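Local coordinates for putative cell wall hydrolase phosphatase-associated protein (Clostridioides difficile, PDB 7CFL) that probably cleaves cell-wall peptides as a cysteine-type endopeptidase and autolysin, this chain being its catalytic domain of the NlpC/P60 family, at residues S16-A21 with Y47-V53; S61-S65 with V94-G98; S65-V71 with N133-V137. One frame throughout, in Å; residues are numbered along the deposited sequence. Where two conformers were deposited one is given.

Interaction 1 of 3, residues S16-A21 with Y47-V53; sequences SVISFA and YVMKKSV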
ATOM      1  N   SER A  16       6.610   8.241  11.109  1.00 24.44           N
ATOM      2  CA  SER A  16       7.654   8.531  10.074  1.00 22.87           C
ATOM      3  C   SER A  16       7.181   7.999   8.711  1.00 23.32           C
ATOM      4  O   SER A  16       7.256   8.755   7.695  1.00 22.35           O
ATOM      5  CB  SER A  16       8.997   7.953  10.455  1.00 22.97           C
ATOM      6  OG  SER A  16       9.972   8.196   9.442  1.00 24.24           O
ATOM      7  N   VAL A  17       6.732   6.746   8.664  1.00 23.68           N
ATOM      8  CA  VAL A  17       6.204   6.099   7.424  1.00 20.76           C
ATOM      9  C   VAL A  17       5.110   6.995   6.848  1.00 21.06           C
ATOM     10  O   VAL A  17       5.144   7.308   5.645  1.00 22.44           O
ATOM     11  CB  VAL A  17       5.670   4.678   7.696  1.00 23.63           C
ATOM     12  CG1 VAL A  17       4.885   4.137   6.501  1.00 22.31           C
ATOM     13  CG2 VAL A  17       6.794   3.732   8.067  1.00 23.05           C
ATOM     14  N   ILE A  18       4.097   7.328   7.646  1.00 20.11           N
ATOM     15  CA  ILE A  18       2.900   8.040   7.118  1.00 21.30           C
ATOM     16  C   ILE A  18       3.304   9.462   6.704  1.00 21.86           C
ATOM     17  O   ILE A  18       2.923   9.873   5.587  1.00 23.97           O
ATOM     18  CB  ILE A  18       1.731   7.949   8.113  1.00 24.40           C
ATOM     19  CG1 ILE A  18       1.313   6.481   8.251  1.00 25.25           C
ATOM     20  CG2 ILE A  18       0.590   8.866   7.692  1.00 27.77           C
ATOM     21  CD1 ILE A  18       0.233   6.244   9.263  1.00 36.21           C
ATOM     22  N   SER A  19       4.046  10.203   7.526  1.00 19.69           N
ATOM     23  CA  SER A  19       4.393  11.611   7.190  1.00 22.37           C
ATOM     24  C   SER A  19       5.294  11.646   5.954  1.00 22.65           C
ATOM     25  O   SER A  19       5.076  12.529   5.127  1.00 26.18           O
ATOM     26  CB  SER A  19       4.990  12.360   8.343  1.00 25.17           C
ATOM     27  OG  SER A  19       6.110  11.678   8.862  1.00 32.42           O
ATOM     28  N   PHE A  20       6.226  10.708   5.798  1.00 21.58           N
ATOM     29  CA  PHE A  20       7.077  10.664   4.574  1.00 21.05           C
ATOM     30  C   PHE A  20       6.189  10.358   3.359  1.00 22.19           C
ATOM     31  O   PHE A  20       6.313  11.005   2.318  1.00 24.29           O
ATOM     32  CB  PHE A  20       8.151   9.589   4.683  1.00 24.94           C
ATOM     33  CG  PHE A  20       9.006   9.551   3.452  1.00 21.44           C
ATOM     34  CD1 PHE A  20       9.786  10.640   3.114  1.00 24.54           C
ATOM     35  CD2 PHE A  20       8.896   8.495   2.553  1.00 24.04           C
ATOM     36  CE1 PHE A  20      10.527  10.609   1.938  1.00 21.48           C
ATOM     37  CE2 PHE A  20       9.628   8.477   1.377  1.00 24.82           C
ATOM     38  CZ  PHE A  20      10.449   9.533   1.080  1.00 23.16           C
ATOM     39  N   ALA A  21       5.312   9.353   3.479  1.00 21.58           N
ATOM     40  CA  ALA A  21       4.400   8.924   2.394  1.00 19.02           C
ATOM     41  C   ALA A  21       3.553  10.109   1.940  1.00 22.48           C
ATOM     42  O   ALA A  21       3.375  10.269   0.717  1.00 26.46           O
ATOM     43  CB  ALA A  21       3.528   7.778   2.854  1.00 20.17           C
ATOM     44  N   TYR A  47       9.577   1.921  -1.513  1.00 20.96           N
ATOM     45  CA  TYR A  47      10.358   3.170  -1.402  1.00 24.38           C
ATOM     46  C   TYR A  47      10.081   3.879  -0.066  1.00 18.07           C
ATOM     47  O   TYR A  47      11.028   4.311   0.663  1.00 19.17           O
ATOM     48  CB  TYR A  47      10.005   4.068  -2.579  1.00 23.92           C
ATOM     49  CG  TYR A  47      10.738   5.387  -2.573  1.00 20.05           C
ATOM     50  CD1 TYR A  47      12.044   5.502  -3.047  1.00 28.63           C
ATOM     51  CD2 TYR A  47      10.106   6.539  -2.138  1.00 21.88           C
ATOM     52  CE1 TYR A  47      12.693   6.727  -3.054  1.00 31.20           C
ATOM     53  CE2 TYR A  47      10.733   7.764  -2.139  1.00 24.48           C
ATOM     54  CZ  TYR A  47      12.029   7.864  -2.617  1.00 32.35           C
ATOM     55  OH  TYR A  47      12.623   9.086  -2.634  1.00 35.60           O
ATOM     56  N   VAL A  48       8.795   3.952   0.306  1.00 18.52           N
ATOM     57  CA  VAL A  48       8.396   4.648   1.558  1.00 22.10           C
ATOM     58  C   VAL A  48       9.055   3.904   2.731  1.00 21.37           C
ATOM     59  O   VAL A  48       9.632   4.573   3.590  1.00 18.40           O
ATOM     60  CB  VAL A  48       6.860   4.716   1.706  1.00 21.09           C
ATOM     61  CG1 VAL A  48       6.433   4.972   3.157  1.00 19.94           C
ATOM     62  CG2 VAL A  48       6.248   5.730   0.756  1.00 22.92           C
ATOM     63  N   MET A  49       8.905   2.582   2.809  1.00 20.43           N
ATOM     64  CA  MET A  49       9.469   1.767   3.920  1.00 20.94           C
ATOM     65  C   MET A  49      10.988   1.929   4.019  1.00 23.34           C
ATOM     66  O   MET A  49      11.506   2.107   5.140  1.00 23.35           O
ATOM     67  CB  MET A  49       9.077   0.297   3.754  1.00 20.87           C
ATOM     68  CG  MET A  49       7.612   0.004   4.179  1.00 23.02           C
ATOM     69  SD  MET A  49       7.188   0.596   5.854  1.00 24.00           S
ATOM     70  CE  MET A  49       5.403   0.535   5.690  1.00 26.90           C
ATOM     71  N   LYS A  50      11.690   1.904   2.880  1.00 22.36           N
ATOM     72  CA  LYS A  50      13.173   1.972   2.838  1.00 24.35           C
ATOM     73  C   LYS A  50      13.645   3.372   3.289  1.00 20.54           C
ATOM     74  O   LYS A  50      14.612   3.440   4.055  1.00 25.59           O
ATOM     75  CB  LYS A  50      13.674   1.632   1.424  1.00 27.85           C
ATOM     76  CG  LYS A  50      15.175   1.794   1.205  1.00 31.18           C
ATOM     77  CD  LYS A  50      15.608   1.506  -0.221  1.00 42.17           C
ATOM     78  CE  LYS A  50      15.286   2.620  -1.202  1.00 49.99           C
ATOM     79  NZ  LYS A  50      15.825   2.344  -2.558  1.00 54.91           N
ATOM     80  N   LYS A  51      12.970   4.438   2.845  1.00 20.16           N
ATOM     81  CA  LYS A  51      13.460   5.839   2.980  1.00 25.46           C
ATOM     82  C   LYS A  51      13.058   6.411   4.338  1.00 24.20           C
ATOM     83  O   LYS A  51      13.827   7.229   4.891  1.00 30.44           O
ATOM     84  CB  LYS A  51      12.922   6.720   1.858  1.00 27.24           C
ATOM     85  CG  LYS A  51      13.615   6.491   0.524  1.00 35.03           C
ATOM     86  CD  LYS A  51      14.975   7.172   0.375  1.00 47.45           C
ATOM     87  CE  LYS A  51      15.146   7.848  -0.969  1.00 53.79           C
ATOM     88  NZ  LYS A  51      16.507   8.401  -1.150  1.00 59.91           N
ATOM     89  N   SER A  52      11.900   6.021   4.873  1.00 23.27           N
ATOM     90  CA  SER A  52      11.399   6.607   6.131  1.00 26.74           C
ATOM     91  C   SER A  52      12.199   6.017   7.301  1.00 24.08           C
ATOM     92  O   SER A  52      12.835   6.788   8.052  1.00 24.24           O
ATOM     93  CB  SER A  52       9.915   6.388   6.264  1.00 24.80           C
ATOM     94  OG  SER A  52       9.601   5.017   6.216  1.00 24.50           O
ATOM     95  N   VAL A  53      12.212   4.693   7.405  1.00 25.92           N
ATOM     96  CA  VAL A  53      12.664   3.943   8.615  1.00 28.13           C
ATOM     97  C   VAL A  53      13.651   2.823   8.257  1.00 27.07           C
ATOM     98  O   VAL A  53      14.103   2.151   9.185  1.00 29.47           O
ATOM     99  CB  VAL A  53      11.449   3.414   9.408  1.00 28.91           C
ATOM    100  CG1 VAL A  53      10.638   4.562   9.979  1.00 32.08           C
ATOM    101  CG2 VAL A  53      10.563   2.489   8.591  1.00 27.81           C
TER
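Helices 13-22 and 41-53 cross steeply here, the axes of their short segments 8.7 Å apart at closest approach and 113° between their directions. Tyr-47 begins the contact: its CE2 lies 3.7 Å from CZ of Phe-20, the two rings meeting obliquely. The next residue, Val-48, packs its CG1 3.8 Å from CG1 of Val-17 and its CG2 4.0 Å from CB of Ala-21. Met-49 starts away from the interface, yet its CE returns to within 3.7 Å of Val-17 CG1. Lys-51 contributes mainly its CB, 3.8 Å from Phe-20 CE2, while its amine leads outward. Ser-52 is small enough for close approach, its CA 5.4 Å from Val-17 CA, and its OG donates to Val-48 O (2.7 Å) in its own helix. Val-53 completes the row, CG2 lying 4.0 Å from Val-17 CG2. Val-17 and Phe-20 are thus knobs in neighbouring holes of helix 41-53. Val-17 and Val-48 also touch Ile-99 of the sheet, so the two helices are held beside the domain's core mainly by apolar side-chain fit.

Interaction 2 of 3, residues S61-S65 with V94-G98; sequences SRDQS and VSHVG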
ATOM      1  N   SER A  61       3.684  -6.715  -5.097  1.00 20.59           N
ATOM      2  CA  SER A  61       2.560  -6.751  -4.123  0.50 22.92           C
ATOM      3  C   SER A  61       2.343  -8.174  -3.587  1.00 22.48           C
ATOM      4  O   SER A  61       2.232  -8.289  -2.346  1.00 24.62           O
ATOM      5  CB  SER A  61       1.300  -6.144  -4.697  0.50 19.62           C
ATOM      6  OG  SER A  61       0.814  -6.869  -5.813  0.50 23.70           O
ATOM      7  N   ARG A  62       2.345  -9.205  -4.448  1.00 21.55           N
ATOM      8  CA  ARG A  62       2.062 -10.611  -4.051  1.00 22.55           C
ATOM      9  C   ARG A  62       3.120 -11.122  -3.069  1.00 22.58           C
ATOM     10  O   ARG A  62       2.762 -11.944  -2.193  1.00 26.23           O
ATOM     11  CB  ARG A  62       1.854 -11.541  -5.253  1.00 26.57           C
ATOM     12  CG  ARG A  62       3.017 -11.656  -6.221  1.00 33.38           C
ATOM     13  CD  ARG A  62       2.563 -12.098  -7.611  1.00 43.49           C
ATOM     14  NE  ARG A  62       3.641 -11.951  -8.589  1.00 46.69           N
ATOM     15  CZ  ARG A  62       3.816 -10.930  -9.441  1.00 47.86           C
ATOM     16  NH1 ARG A  62       2.974  -9.910  -9.497  1.00 48.97           N
ATOM     17  NH2 ARG A  62       4.862 -10.937 -10.250  1.00 57.95           N
ATOM     18  N   ASP A  63       4.352 -10.644  -3.153  1.00 22.15           N
ATOM     19  CA  ASP A  63       5.474 -11.032  -2.263  1.00 21.00           C
ATOM     20  C   ASP A  63       5.402 -10.189  -0.978  1.00 20.00           C
ATOM     21  O   ASP A  63       5.590 -10.748   0.118  1.00 19.95           O
ATOM     22  CB  ASP A  63       6.805 -10.871  -3.021  1.00 20.45           C
ATOM     23  CG  ASP A  63       6.959 -11.861  -4.175  1.00 24.12           C
ATOM     24  OD1 ASP A  63       6.282 -12.872  -4.146  1.00 30.75           O
ATOM     25  OD2 ASP A  63       7.736 -11.593  -5.145  1.00 27.04           O
ATOM     26  N   GLN A  64       5.078  -8.899  -1.067  1.00 21.08           N
ATOM     27  CA  GLN A  64       4.893  -8.049   0.136  1.00 19.05           C
ATOM     28  C   GLN A  64       3.778  -8.681   0.985  1.00 20.37           C
ATOM     29  O   GLN A  64       3.944  -8.706   2.200  1.00 20.22           O
ATOM     30  CB  GLN A  64       4.569  -6.606  -0.217  1.00 17.72           C
ATOM     31  CG  GLN A  64       5.684  -5.887  -0.975  1.00 17.25           C
ATOM     32  CD  GLN A  64       5.304  -4.436  -1.104  1.00 19.30           C
ATOM     33  OE1 GLN A  64       4.275  -3.966  -0.628  1.00 19.01           O
ATOM     34  NE2 GLN A  64       6.096  -3.700  -1.859  1.00 18.37           N
ATOM     35  N   SER A  65       2.765  -9.256   0.341  1.00 18.93           N
ATOM     36  CA  SER A  65       1.606  -9.926   1.015  1.00 19.22           C
ATOM     37  C   SER A  65       2.040 -11.138   1.834  1.00 21.96           C
ATOM     38  O   SER A  65       1.172 -11.647   2.625  1.00 23.59           O
ATOM     39  CB  SER A  65       0.535 -10.304  -0.007  1.00 25.65           C
ATOM     40  OG  SER A  65      -0.653 -10.769   0.630  1.00 25.82           O
ATOM     41  N   VAL A  94      -2.979 -11.425  -5.196  1.00 30.80           N
ATOM     42  CA  VAL A  94      -2.732 -10.028  -4.757  1.00 25.97           C
ATOM     43  C   VAL A  94      -2.082  -9.261  -5.925  1.00 25.48           C
ATOM     44  O   VAL A  94      -1.117  -9.774  -6.502  1.00 31.22           O
ATOM     45  CB  VAL A  94      -1.864  -9.991  -3.491  1.00 25.00           C
ATOM     46  CG1 VAL A  94      -1.360  -8.586  -3.200  1.00 27.69           C
ATOM     47  CG2 VAL A  94      -2.610 -10.577  -2.286  1.00 24.19           C
ATOM     48  N   SER A  95      -2.645  -8.106  -6.255  1.00 26.64           N
ATOM     49  CA  SER A  95      -2.225  -7.227  -7.378  1.00 29.02           C
ATOM     50  C   SER A  95      -2.113  -5.745  -6.956  1.00 27.48           C
ATOM     51  O   SER A  95      -1.726  -4.905  -7.819  1.00 29.90           O
ATOM     52  CB  SER A  95      -3.196  -7.392  -8.516  1.00 30.61           C
ATOM     53  OG  SER A  95      -4.527  -7.137  -8.081  1.00 33.68           O
ATOM     54  N   HIS A  96      -2.436  -5.405  -5.701  1.00 27.93           N
ATOM     55  CA  HIS A  96      -2.402  -4.001  -5.214  0.50 24.69           C
ATOM     56  C   HIS A  96      -2.061  -3.972  -3.723  1.00 21.79           C
ATOM     57  O   HIS A  96      -2.304  -4.970  -2.988  1.00 23.47           O
ATOM     58  CB  HIS A  96      -3.718  -3.277  -5.544  0.50 25.05           C
ATOM     59  CG  HIS A  96      -3.625  -1.789  -5.448  0.50 23.30           C
ATOM     60  ND1 HIS A  96      -2.850  -1.022  -6.328  0.50 22.71           N
ATOM     61  CD2 HIS A  96      -4.181  -0.928  -4.570  0.50 23.03           C
ATOM     62  CE1 HIS A  96      -2.968   0.246  -5.994  0.50 22.10           C
ATOM     63  NE2 HIS A  96      -3.779   0.331  -4.908  0.50 23.87           N
ATOM     64  N   VAL A  97      -1.482  -2.871  -3.285  1.00 22.33           N
ATOM     65  CA  VAL A  97      -1.038  -2.670  -1.879  1.00 19.58           C
ATOM     66  C   VAL A  97      -1.100  -1.176  -1.592  1.00 19.48           C
ATOM     67  O   VAL A  97      -0.728  -0.356  -2.477  1.00 19.36           O
ATOM     68  CB  VAL A  97       0.385  -3.223  -1.636  1.00 19.42           C
ATOM     69  CG1 VAL A  97       1.449  -2.604  -2.552  1.00 17.63           C
ATOM     70  CG2 VAL A  97       0.842  -3.058  -0.211  1.00 22.55           C
ATOM     71  N   GLY A  98      -1.439  -0.846  -0.364  1.00 22.78           N
ATOM     72  CA  GLY A  98      -1.435   0.501   0.210  1.00 21.82           C
ATOM     73  C   GLY A  98      -0.906   0.454   1.621  1.00 19.86           C
ATOM     74  O   GLY A  98      -0.728  -0.667   2.165  1.00 23.02           O
TER
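The putative active site lies beside this buried contact, where His-96 hydrogen-bonds through NE2 to ND1 of His-108 and touches Cys-41 at the start of helix 41-53, consistent with the Cys-His-His arrangement of NlpC/P60 peptidases. The short helix 61-64 packs on the other side of the 94-98 backbone, since CA-to-CB of His-96 points away from it. The side chain of Ser-61 points at that backbone: its OG, in the conformer given, is 3.3 Å from Ser-95 C, and its CB 4.1 Å from Val-97 CG1. There Ser-95 and His-96 both pair with Phe-84, a classic beta bulge at the entry to strand 96-102. Val-94, just ahead of it, fits against segment 61-65, its CG2 3.5 Å from Ser-65 OG and its CG1 3.8 Å from Ser-61 OG. The Ser-65 hydroxyl is hydrogen-bonded to Asn-133 OD1. Val-97 CG2 approaches Gln-64 OE1 at 3.6 Å, an atom hydrogen-bonded to Thr-45 OG1. The backbone N of Ser-61 hydrogen-bonds a citrate, probably from the crystallisation liquor.

Interaction 3 of 3, residues S65-V71 with N133-V137; sequences SKYGTYV and NARRV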
ATOM      1  N   SER A  65       2.765  -9.256   0.341  1.00 18.93           N
ATOM      2  CA  SER A  65       1.606  -9.926   1.015  1.00 19.22           C
ATOM      3  C   SER A  65       2.040 -11.138   1.834  1.00 21.96           C
ATOM      4  O   SER A  65       1.172 -11.647   2.625  1.00 23.59           O
ATOM      5  CB  SER A  65       0.535 -10.304  -0.007  1.00 25.65           C
ATOM      6  OG  SER A  65      -0.653 -10.769   0.630  1.00 25.82           O
ATOM      7  N   LYS A  66       3.233 -11.695   1.604  1.00 22.89           N
ATOM      8  CA  LYS A  66       3.706 -12.926   2.313  1.00 21.03           C
ATOM      9  C   LYS A  66       4.777 -12.544   3.344  1.00 20.89           C
ATOM     10  O   LYS A  66       5.435 -13.460   3.865  1.00 24.40           O
ATOM     11  CB  LYS A  66       4.270 -13.917   1.286  1.00 28.01           C
ATOM     12  CG  LYS A  66       3.261 -14.481   0.297  1.00 27.43           C
ATOM     13  CD  LYS A  66       3.847 -15.511  -0.660  1.00 36.72           C
ATOM     14  CE  LYS A  66       4.253 -14.932  -1.998  1.00 48.82           C
ATOM     15  NZ  LYS A  66       4.745 -15.969  -2.937  1.00 56.34           N
ATOM     16  N   TYR A  67       5.019 -11.237   3.557  1.00 22.23           N
ATOM     17  CA  TYR A  67       6.185 -10.750   4.340  1.00 20.71           C
ATOM     18  C   TYR A  67       5.717 -10.084   5.634  1.00 22.22           C
ATOM     19  O   TYR A  67       4.889  -9.187   5.591  1.00 25.01           O
ATOM     20  CB  TYR A  67       7.047  -9.795   3.492  1.00 19.69           C
ATOM     21  CG  TYR A  67       8.224  -9.239   4.253  1.00 19.37           C
ATOM     22  CD1 TYR A  67       9.372  -9.999   4.478  1.00 22.72           C
ATOM     23  CD2 TYR A  67       8.167  -7.981   4.831  1.00 19.88           C
ATOM     24  CE1 TYR A  67      10.425  -9.510   5.239  1.00 26.05           C
ATOM     25  CE2 TYR A  67       9.218  -7.485   5.595  1.00 24.13           C
ATOM     26  CZ  TYR A  67      10.363  -8.232   5.776  1.00 26.41           C
ATOM     27  OH  TYR A  67      11.371  -7.711   6.548  1.00 34.26           O
ATOM     28  N   GLY A  68       6.295 -10.484   6.761  1.00 23.05           N
ATOM     29  CA  GLY A  68       6.031  -9.834   8.051  1.00 21.22           C
ATOM     30  C   GLY A  68       4.854 -10.499   8.746  1.00 20.39           C
ATOM     31  O   GLY A  68       4.414 -11.571   8.320  1.00 21.73           O
ATOM     32  N   THR A  69       4.332  -9.817   9.746  1.00 19.01           N
ATOM     33  CA  THR A  69       3.333 -10.382  10.694  1.00 20.27           C
ATOM     34  C   THR A  69       1.953 -10.258  10.048  1.00 22.34           C
ATOM     35  O   THR A  69       1.552  -9.121   9.722  1.00 22.29           O
ATOM     36  CB  THR A  69       3.391  -9.667  12.053  1.00 21.37           C
ATOM     37  OG1 THR A  69       4.738  -9.713  12.542  1.00 25.63           O
ATOM     38  CG2 THR A  69       2.459 -10.321  13.065  1.00 25.26           C
ATOM     39  N   TYR A  70       1.214 -11.361   9.922  1.00 20.25           N
ATOM     40  CA  TYR A  70      -0.190 -11.297   9.456  1.00 22.31           C
ATOM     41  C   TYR A  70      -1.000 -10.455  10.464  1.00 25.22           C
ATOM     42  O   TYR A  70      -0.835 -10.600  11.713  1.00 25.29           O
ATOM     43  CB  TYR A  70      -0.798 -12.689   9.245  1.00 25.15           C
ATOM     44  CG  TYR A  70      -2.250 -12.637   8.868  1.00 25.81           C
ATOM     45  CD1 TYR A  70      -2.677 -12.758   7.552  1.00 30.42           C
ATOM     46  CD2 TYR A  70      -3.217 -12.513   9.865  1.00 28.66           C
ATOM     47  CE1 TYR A  70      -4.026 -12.708   7.232  1.00 35.08           C
ATOM     48  CE2 TYR A  70      -4.554 -12.418   9.550  1.00 31.31           C
ATOM     49  CZ  TYR A  70      -4.965 -12.554   8.240  1.00 35.09           C
ATOM     50  OH  TYR A  70      -6.305 -12.490   7.995  1.00 45.74           O
ATOM     51  N   VAL A  71      -1.861  -9.593   9.930  1.00 25.72           N
ATOM     52  CA  VAL A  71      -2.776  -8.713  10.717  1.00 22.36           C
ATOM     53  C   VAL A  71      -4.214  -8.961  10.249  1.00 23.57           C
ATOM     54  O   VAL A  71      -4.447  -8.987   9.023  1.00 23.10           O
ATOM     55  CB  VAL A  71      -2.369  -7.237  10.548  1.00 25.75           C
ATOM     56  CG1 VAL A  71      -3.327  -6.300  11.277  1.00 24.76           C
ATOM     57  CG2 VAL A  71      -0.916  -6.989  10.963  1.00 25.42           C
ATOM     58  N   ASN A 133      -5.595  -9.414   2.618  1.00 22.91           N
ATOM     59  CA  ASN A 133      -4.846  -9.587   3.880  1.00 21.58           C
ATOM     60  C   ASN A 133      -4.078  -8.305   4.203  1.00 23.45           C
ATOM     61  O   ASN A 133      -4.137  -7.307   3.430  1.00 21.77           O
ATOM     62  CB  ASN A 133      -3.931 -10.813   3.852  1.00 22.03           C
ATOM     63  CG  ASN A 133      -2.646 -10.676   3.058  1.00 23.61           C
ATOM     64  OD1 ASN A 133      -2.524  -9.805   2.201  1.00 26.63           O
ATOM     65  ND2 ASN A 133      -1.703 -11.557   3.336  1.00 27.26           N
ATOM     66  N   ALA A 134      -3.353  -8.354   5.308  1.00 20.87           N
ATOM     67  CA  ALA A 134      -2.558  -7.233   5.806  1.00 22.03           C
ATOM     68  C   ALA A 134      -1.297  -7.784   6.449  1.00 19.75           C
ATOM     69  O   ALA A 134      -1.315  -8.932   6.919  1.00 20.93           O
ATOM     70  CB  ALA A 134      -3.398  -6.422   6.735  1.00 21.27           C
ATOM     71  N   ARG A 135      -0.247  -6.974   6.486  1.00 18.92           N
ATOM     72  CA  ARG A 135       1.050  -7.322   7.094  1.00 19.93           C
ATOM     73  C   ARG A 135       1.610  -6.125   7.868  1.00 22.07           C
ATOM     74  O   ARG A 135       1.501  -4.962   7.383  1.00 22.15           O
ATOM     75  CB  ARG A 135       2.053  -7.748   6.026  1.00 22.03           C
ATOM     76  CG  ARG A 135       1.696  -9.023   5.291  1.00 19.25           C
ATOM     77  CD  ARG A 135       1.904 -10.241   6.151  1.00 22.68           C
ATOM     78  NE  ARG A 135       1.588 -11.428   5.387  1.00 24.64           N
ATOM     79  CZ  ARG A 135       1.597 -12.675   5.873  1.00 25.56           C
ATOM     80  NH1 ARG A 135       1.996 -12.922   7.108  1.00 22.39           N
ATOM     81  NH2 ARG A 135       1.285 -13.682   5.086  1.00 24.90           N
ATOM     82  N   ARG A 136       2.173  -6.424   9.040  1.00 19.71           N
ATOM     83  CA  ARG A 136       2.871  -5.476   9.933  1.00 21.16           C
ATOM     84  C   ARG A 136       4.372  -5.697   9.726  1.00 22.19           C
ATOM     85  O   ARG A 136       4.842  -6.845   9.868  1.00 21.26           O
ATOM     86  CB  ARG A 136       2.413  -5.667  11.380  1.00 22.26           C
ATOM     87  CG  ARG A 136       2.973  -4.610  12.315  1.00 21.89           C
ATOM     88  CD  ARG A 136       2.181  -4.637  13.610  1.00 23.38           C
ATOM     89  NE  ARG A 136       0.813  -4.285  13.271  1.00 24.21           N
ATOM     90  CZ  ARG A 136      -0.282  -4.739  13.884  1.00 23.68           C
ATOM     91  NH1 ARG A 136      -0.201  -5.599  14.882  1.00 30.71           N
ATOM     92  NH2 ARG A 136      -1.468  -4.349  13.470  1.00 23.08           N
ATOM     93  N   VAL A 137       5.050  -4.656   9.229  1.00 23.82           N
ATOM     94  CA  VAL A 137       6.516  -4.701   8.955  1.00 27.09           C
ATOM     95  C   VAL A 137       7.315  -3.813   9.932  1.00 24.17           C
ATOM     96  O   VAL A 137       8.575  -3.851   9.869  1.00 29.29           O
ATOM     97  CB  VAL A 137       6.767  -4.337   7.478  1.00 26.08           C
ATOM     98  CG1 VAL A 137       6.170  -5.378   6.546  1.00 22.82           C
ATOM     99  CG2 VAL A 137       6.239  -2.958   7.123  1.00 28.02           C
TER
HETATM  100  O   HOH W   1       9.897  -6.110   8.854  1.00 35.05           O
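Strands 69-71 and 133-136 run antiparallel with a marked twist, the angle between their directions being 134°, and 69-71 forms one edge of the antiparallel sheet of the NlpC/P60 domain. Thr-69 and Arg-136 make a hydrogen-bonded pair, Thr-69 N to Arg-136 O at 3.0 Å and Arg-136 N to Thr-69 O at 2.9 Å. Tyr-70 and Arg-135 form the next, non-hydrogen-bonded pair, and Val-71 N then donates to Ala-134 O (3.1 Å). Ahead of the strand, Gly-68 has a positive phi of 90°, and a CB there would clash with Arg-136 O. The loop 65-68 curls over Arg-135, whose NE (2.8 Å) and NH2 (3.2 Å) both donate to Ser-65 O. Asn-133 ND2 joins them on that carbonyl at 3.0 Å, while Ser-65 OG donates to Asn-133 OD1 at 2.6 Å. On the face carrying Thr-69, Val-71 packs against Ala-134, and the Arg-136 guanidinium, salt-bridged to Asp-80, lies over Val-71 CG2. A water donates to Val-137 O at 2.8 Å and sits 3.2 Å from Tyr-67 OH.

Interactions 2 and 3 are neighbours, with centres about 10 Å apart: they share Ser-65, reach the same sheet and alternate along the chain, and Gln-64 O lies 3.8 Å from Arg-135 CG between them. Interaction 1 is more distant, its centre about 17 Å from each of the others. It nevertheless touches interaction 3 where Met-49 CE meets Val-137 CG2 at 3.9 Å, whereas its nearest atoms stay about 7 Å from interaction 2. Helix 41-53 connects interaction 1 to the putative active site, since Cys-41 at its start touches His-96. Interaction 2 contains His-96 and so lies at this site; a citrate, probably from the crystallisation liquor, is bound about 3 Å from the Ser-61 side chain.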